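PDB 6KJK: N-terminal domain of PorA (28-171), which is the N-terminal domain of a type IX secretion system cargo protein that probably influences PorXY-SigP signalling. Local coordinates for residues A[32-36]-A[129-134]; A[36-42]-A[86-92]. The contacts are given in a common frame with arbitrary orientation. Numbering follows the deposited sequence.

In the fold
Two kinds of strand contact meet on strand 31-42. In contact 1 its first half, residues 32-36, faces strand 125-133 of the other sheet across the interior; in contact 2 its second half, residues 36-42, is hydrogen-bonded to the start of strand 90-99, its neighbour in the same sheet, and to Gly86 in the turn before it. The centres lie about 20 Å apart, on opposite sides of the middle of the chain, and Phe36 belongs to both. Along the sequence, contact 2 is nested inside the loop that contact 1 closes. The long strand is thus tied edgewise within one sheet and face-on to the other, consistent with a helix-free beta-sandwich.

Contact 1: residues A[32-36]-A[129-134]; sequences EEMKF and INFKYK
Strands 32-36 and 129-133 face each other from two different sheets, their axes 8.4 Å apart at closest approach and their directions 148° apart, so they run roughly antiparallel. Both backbones are extended, and CA atoms are nearest at Met34-Phe131 (6.9 Å) and Phe36-Ile129 (7.5 Å), too far for backbone pairing. Backbone hydrogen bonds run instead to neighbours within each sheet, such as Glu32, Met34 and Phe36 with Phe98, Tyr96 and Leu94, and Ile129 with Phe109.

The polar end is built around buried Glu32 (chi1 and chi2 both m). Tyr133 OH (chi1 t), also buried, donates to Glu32 OE2 at 2.6 Å, while Glu32 OE1 is taken by Thr27. At the exposed end, Glu32 OE2 and Lys134 NZ are 4.2 Å apart, beyond a salt bridge, but a water donates to Glu32 OE2 and accepts from Lys134 NZ, each at 2.8 Å. Ser101 O is hydrogen-bonded to both Lys134 NZ and Tyr133 OH, which share a weak bond (3.1 Å).

Further in, Met34 CB lies 3.4 Å from Phe131 CD1, and Met34 SD 4.0 Å from Tyr133 CB. Ile129 CD1 sits over the Phe36 ring (chi1 t), 3.7 Å from its centroid, a CH-pi contact. Outward, Lys132 forms a salt bridge with Asp21. Two sheets packed face to face through alternate inward side chains define the beta-sandwich.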
loop_
_atom_site.group_PDB
_atom_site.type_symbol
_atom_site.label_atom_id
_atom_site.label_comp_id
_atom_site.label_asym_id
_atom_site.label_seq_id
_atom_site.Cartn_x
_atom_site.Cartn_y
_atom_site.Cartn_z
ATOM N N GLU A 32 -9.050 -11.336 -10.811
ATOM C CA GLU A 32 -9.532 -10.061 -10.298
ATOM C C GLU A 32 -8.350 -9.189 -9.900
ATOM O O GLU A 32 -7.317 -9.699 -9.450
ATOM C CB GLU A 32 -10.389 -10.264 -9.052
ATOM C CG GLU A 32 -11.515 -11.294 -9.214
ATOM C CD GLU A 32 -12.693 -10.775 -10.028
ATOM O OE1 GLU A 32 -12.486 -9.910 -10.900
ATOM O OE2 GLU A 32 -13.827 -11.247 -9.790
ATOM N N GLU A 33 -8.519 -7.878 -10.023
ATOM C CA GLU A 33 -7.511 -6.931 -9.557
ATOM C C GLU A 33 -8.193 -5.862 -8.727
ATOM O O GLU A 33 -9.229 -5.324 -9.137
ATOM C CB GLU A 33 -6.739 -6.288 -10.712
ATOM C CG GLU A 33 -5.571 -5.426 -10.239
ATOM C CD GLU A 33 -4.866 -4.690 -11.356
ATOM O OE1 GLU A 33 -5.096 -3.467 -11.498
ATOM O OE2 GLU A 33 -4.066 -5.330 -12.071
ATOM N N MET A 34 -7.631 -5.568 -7.556
ATOM C CA MET A 34 -8.053 -4.461 -6.715
ATOM C C MET A 34 -6.846 -3.571 -6.485
ATOM O O MET A 34 -5.708 -4.054 -6.436
ATOM C CB MET A 34 -8.604 -4.974 -5.384
ATOM C CG MET A 34 -9.750 -5.945 -5.629
ATOM S SD MET A 34 -10.523 -6.607 -4.150
ATOM C CE MET A 34 -11.427 -5.157 -3.597
ATOM N N LYS A 35 -7.063 -2.263 -6.358
ATOM C CA LYS A 35 -5.927 -1.354 -6.274
ATOM C C LYS A 35 -6.141 -0.278 -5.233
ATOM O O LYS A 35 -7.172 0.407 -5.242
ATOM C CB LYS A 35 -5.659 -0.717 -7.626
ATOM C CG LYS A 35 -4.496 0.243 -7.629
ATOM C CD LYS A 35 -4.437 0.888 -8.994
ATOM C CE LYS A 35 -3.024 1.069 -9.483
ATOM N NZ LYS A 35 -2.909 2.248 -10.398
ATOM N N PHE A 36 -5.154 -0.099 -4.367
ATOM C CA PHE A 36 -5.054 1.046 -3.472
ATOM C C PHE A 36 -4.113 2.064 -4.084
ATOM O O PHE A 36 -3.058 1.711 -4.620
ATOM C CB PHE A 36 -4.472 0.576 -2.130
ATOM C CG PHE A 36 -4.028 1.691 -1.235
ATOM C CD1 PHE A 36 -4.912 2.278 -0.355
ATOM C CD2 PHE A 36 -2.743 2.181 -1.283
ATOM C CE1 PHE A 36 -4.517 3.308 0.459
ATOM C CE2 PHE A 36 -2.342 3.219 -0.473
ATOM C CZ PHE A 36 -3.235 3.777 0.414
ATOM N N ILE A 129 -4.523 -1.524 4.796
ATOM C CA ILE A 129 -5.325 -1.573 3.589
ATOM C C ILE A 129 -6.083 -2.893 3.605
ATOM O O ILE A 129 -5.464 -3.970 3.673
ATOM C CB ILE A 129 -4.427 -1.494 2.351
ATOM C CG1 ILE A 129 -3.639 -0.201 2.383
ATOM C CG2 ILE A 129 -5.248 -1.610 1.059
ATOM C CD1 ILE A 129 -2.485 -0.211 1.468
ATOM N N ASN A 130 -7.408 -2.830 3.520
ATOM C CA ASN A 130 -8.240 -4.029 3.424
ATOM C C ASN A 130 -8.904 -4.056 2.063
ATOM O O ASN A 130 -9.619 -3.110 1.698
ATOM C CB ASN A 130 -9.332 -4.039 4.495
ATOM C CG ASN A 130 -8.787 -4.194 5.885
ATOM O OD1 ASN A 130 -7.796 -4.896 6.110
ATOM N ND2 ASN A 130 -9.430 -3.532 6.842
ATOM N N PHE A 131 -8.637 -5.084 1.293
ATOM C CA PHE A 131 -9.307 -5.313 0.026
ATOM C C PHE A 131 -10.481 -6.230 0.316
ATOM O O PHE A 131 -10.305 -7.436 0.489
ATOM C CB PHE A 131 -8.343 -5.981 -0.945
ATOM C CG PHE A 131 -7.176 -5.093 -1.359
ATOM C CD1 PHE A 131 -7.368 -4.084 -2.303
ATOM C CD2 PHE A 131 -5.910 -5.233 -0.819
ATOM C CE1 PHE A 131 -6.321 -3.262 -2.716
ATOM C CE2 PHE A 131 -4.866 -4.423 -1.243
ATOM C CZ PHE A 131 -5.068 -3.437 -2.194
ATOM N N LYS A 132 -11.674 -5.661 0.391
ATOM C CA LYS A 132 -12.890 -6.416 0.708
ATOM C C LYS A 132 -13.562 -6.788 -0.608
ATOM O O LYS A 132 -14.304 -5.990 -1.200
ATOM C CB LYS A 132 -13.801 -5.612 1.623
ATOM C CG LYS A 132 -13.195 -5.366 2.976
ATOM C CD LYS A 132 -14.168 -4.679 3.905
ATOM C CE LYS A 132 -13.544 -4.460 5.263
ATOM N NZ LYS A 132 -14.434 -3.659 6.149
ATOM N N TYR A 133 -13.286 -8.000 -1.072
ATOM C CA TYR A 133 -13.810 -8.515 -2.328
ATOM C C TYR A 133 -15.186 -9.138 -2.096
ATOM O O TYR A 133 -15.334 -10.034 -1.255
ATOM C CB TYR A 133 -12.868 -9.590 -2.846
ATOM C CG TYR A 133 -13.298 -10.321 -4.086
ATOM C CD1 TYR A 133 -13.366 -9.675 -5.312
ATOM C CD2 TYR A 133 -13.610 -11.691 -4.034
ATOM C CE1 TYR A 133 -13.721 -10.359 -6.465
ATOM C CE2 TYR A 133 -13.968 -12.382 -5.172
ATOM C CZ TYR A 133 -14.028 -11.724 -6.380
ATOM O OH TYR A 133 -14.377 -12.443 -7.499
ATOM N N LYS A 134 -16.183 -8.667 -2.846
ATOM C CA LYS A 134 -17.546 -9.225 -2.813
ATOM C C LYS A 134 -18.060 -9.374 -1.384
ATOM O O LYS A 134 -18.544 -10.434 -0.972
ATOM C CB LYS A 134 -17.642 -10.536 -3.597
ATOM C CG LYS A 134 -17.372 -10.382 -5.072
ATOM C CD LYS A 134 -17.588 -11.671 -5.858
ATOM C CE LYS A 134 -17.376 -11.441 -7.348
ATOM N NZ LYS A 134 -17.416 -12.663 -8.186
HETATM O O HOH W 1 -16.447 -11.772 -10.627
#

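Contact 2: residues A[36-42]-A[86-92]; sequences FKGMVIN and GGEGEPL
Strand 36-42 lies beside 90-92 as an antiparallel neighbour, axes 4.3 Å apart at closest and directions 147° apart. Gly38-Leu92 and Val40-Glu90 are hydrogen-bonded pairs (CA-CA 5.1 and 5.2 Å), with Met39-Pro91 the non-hydrogen-bonded pair between them (4.4 Å). The ladder runs Gly38 N to Leu92 O 2.8 Å, Leu92 N to Gly38 O 2.9 Å, Val40 N to Glu90 O 2.9 Å and Glu90 N to Val40 O 2.8 Å. Beyond it the second segment bends through Gly87 and Glu88, and Asn42 N reaches Gly86 O at 2.9 Å; the Asn42 side chain (chi1 t) bonds to Ser44 N, Thr46 O and Val85 O.

Shape differs on the two faces. On the face of Val40 and Leu92, the Phe36 ring fills the hollow over Gly38, where a beta-carbon would crowd Phe36 CZ. Leu92 (chi1 t, chi2 p) packs beside it, CD2 3.9 Å from Phe36 CE2 at the ring edge and 4.1 Å from Val40 CG2. Leu67, Phe69 and Phe111 also border Leu92.

On the face of Met39 and Pro91, Met39, in the deposited conformer given (m, m, m), curls its tip over the partner backbone: CE is 3.3 Å from Gly89 C and from Glu90 N, and 3.8 Å from Pro91 CD. It enters a hollow left open by Gly89 (phi/psi 101/164), where a beta-carbon would clash with Met39 CE, crowd Ile41 CG1 and jam against Glu88 O. Beyond this chain's glycine-rich turn, the contact is a regular antiparallel ladder of adjacent strands in one sheet of the sandwich.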
loop_
_atom_site.group_PDB
_atom_site.type_symbol
_atom_site.label_atom_id
_atom_site.label_comp_id
_atom_site.label_asym_id
_atom_site.label_seq_id
_atom_site.Cartn_x
_atom_site.Cartn_y
_atom_site.Cartn_z
ATOM N N PHE A 36 -5.154 -0.099 -4.367
ATOM C CA PHE A 36 -5.054 1.046 -3.472
ATOM C C PHE A 36 -4.113 2.064 -4.084
ATOM O O PHE A 36 -3.058 1.711 -4.620
ATOM C CB PHE A 36 -4.472 0.576 -2.130
ATOM C CG PHE A 36 -4.028 1.691 -1.235
ATOM C CD1 PHE A 36 -4.912 2.278 -0.355
ATOM C CD2 PHE A 36 -2.743 2.181 -1.283
ATOM C CE1 PHE A 36 -4.517 3.308 0.459
ATOM C CE2 PHE A 36 -2.342 3.219 -0.473
ATOM C CZ PHE A 36 -3.235 3.777 0.414
ATOM N N LYS A 37 -4.509 3.333 -4.018
ATOM C CA LYS A 37 -3.689 4.426 -4.522
ATOM C C LYS A 37 -3.637 5.533 -3.484
ATOM O O LYS A 37 -4.669 5.915 -2.919
ATOM C CB LYS A 37 -4.260 5.022 -5.833
ATOM C CG LYS A 37 -4.025 4.153 -7.074
ATOM C CD LYS A 37 -4.764 4.755 -8.267
ATOM C CE LYS A 37 -4.127 6.080 -8.659
ATOM N NZ LYS A 37 -4.342 6.413 -10.098
ATOM N N GLY A 38 -2.455 6.072 -3.265
ATOM C CA GLY A 38 -2.304 7.192 -2.372
ATOM C C GLY A 38 -1.013 7.908 -2.674
ATOM O O GLY A 38 -0.407 7.726 -3.740
ATOM N N MET A 39 -0.607 8.763 -1.750
ATOM C CA MET A 39 0.602 9.567 -1.871
ATOM C C MET A 39 1.303 9.571 -0.523
ATOM O O MET A 39 0.633 9.668 0.521
ATOM C CB MET A 39 0.266 11.038 -2.195
ATOM C CG MET A 39 -0.449 11.255 -3.519
ATOM S SD MET A 39 0.617 11.070 -4.963
ATOM C CE MET A 39 2.033 11.904 -4.384
ATOM N N VAL A 40 2.625 9.490 -0.520
ATOM C CA VAL A 40 3.419 9.711 0.690
ATOM C C VAL A 40 3.990 11.119 0.597
ATOM O O VAL A 40 4.677 11.459 -0.377
ATOM C CB VAL A 40 4.533 8.667 0.815
ATOM C CG1 VAL A 40 5.339 8.962 2.068
ATOM C CG2 VAL A 40 3.924 7.277 0.893
ATOM N N ILE A 41 3.725 11.938 1.620
ATOM C CA ILE A 41 4.076 13.357 1.597
ATOM C C ILE A 41 4.989 13.659 2.763
ATOM O O ILE A 41 4.693 13.272 3.892
ATOM C CB ILE A 41 2.808 14.225 1.662
ATOM C CG1 ILE A 41 1.954 13.955 0.423
ATOM C CG2 ILE A 41 3.135 15.740 1.773
ATOM C CD1 ILE A 41 0.534 14.381 0.547
ATOM N N ASN A 42 6.083 14.358 2.509
ATOM C CA ASN A 42 6.935 14.857 3.573
ATOM C C ASN A 42 6.614 16.338 3.739
ATOM O O ASN A 42 6.858 17.126 2.819
ATOM C CB ASN A 42 8.399 14.675 3.178
ATOM C CG ASN A 42 9.347 15.447 4.070
ATOM O OD1 ASN A 42 9.030 15.733 5.228
ATOM N ND2 ASN A 42 10.531 15.782 3.535
ATOM N N GLY A 86 9.365 14.798 -0.583
ATOM C CA GLY A 86 9.149 16.173 -0.177
ATOM C C GLY A 86 7.668 16.526 -0.164
ATOM O O GLY A 86 6.785 15.651 -0.040
ATOM N N GLY A 87 7.380 17.826 -0.283
ATOM C CA GLY A 87 6.027 18.299 -0.040
ATOM C C GLY A 87 5.040 17.961 -1.129
ATOM O O GLY A 87 3.831 17.915 -0.865
ATOM N N GLU A 88 5.510 17.775 -2.352
ATOM C CA GLU A 88 4.579 17.433 -3.416
ATOM C C GLU A 88 4.158 15.972 -3.347
ATOM O O GLU A 88 3.052 15.632 -3.770
ATOM C CB GLU A 88 5.208 17.725 -4.763
ATOM C CG GLU A 88 5.360 19.210 -4.989
ATOM C CD GLU A 88 6.087 19.528 -6.264
ATOM O OE1 GLU A 88 5.422 19.873 -7.265
ATOM O OE2 GLU A 88 7.330 19.430 -6.264
ATOM N N GLY A 89 5.018 15.115 -2.825
ATOM C CA GLY A 89 4.627 13.759 -2.514
ATOM C C GLY A 89 5.088 12.760 -3.561
ATOM O O GLY A 89 5.454 13.100 -4.698
ATOM N N GLU A 90 5.050 11.498 -3.171
ATOM C CA GLU A 90 5.413 10.409 -4.034
ATOM C C GLU A 90 4.219 9.467 -4.175
ATOM O O GLU A 90 3.692 8.982 -3.156
ATOM C CB GLU A 90 6.584 9.654 -3.467
ATOM C CG GLU A 90 7.046 8.507 -4.354
ATOM C CD GLU A 90 7.734 8.976 -5.645
ATOM O OE1 GLU A 90 7.526 10.133 -6.073
ATOM O OE2 GLU A 90 8.475 8.148 -6.226
ATOM N N PRO A 91 3.789 9.156 -5.383
ATOM C CA PRO A 91 2.682 8.196 -5.531
ATOM C C PRO A 91 3.009 6.847 -4.915
ATOM O O PRO A 91 4.142 6.361 -4.958
ATOM C CB PRO A 91 2.520 8.071 -7.054
ATOM C CG PRO A 91 3.048 9.377 -7.580
ATOM C CD PRO A 91 4.174 9.763 -6.673
ATOM N N LEU A 92 1.982 6.225 -4.368
ATOM C CA LEU A 92 2.040 4.928 -3.734
ATOM C C LEU A 92 0.869 4.121 -4.253
ATOM O O LEU A 92 -0.274 4.589 -4.221
ATOM C CB LEU A 92 1.859 5.108 -2.216
ATOM C CG LEU A 92 1.648 3.842 -1.406
ATOM C CD1 LEU A 92 2.848 2.878 -1.519
ATOM C CD2 LEU A 92 1.367 4.228 0.043
#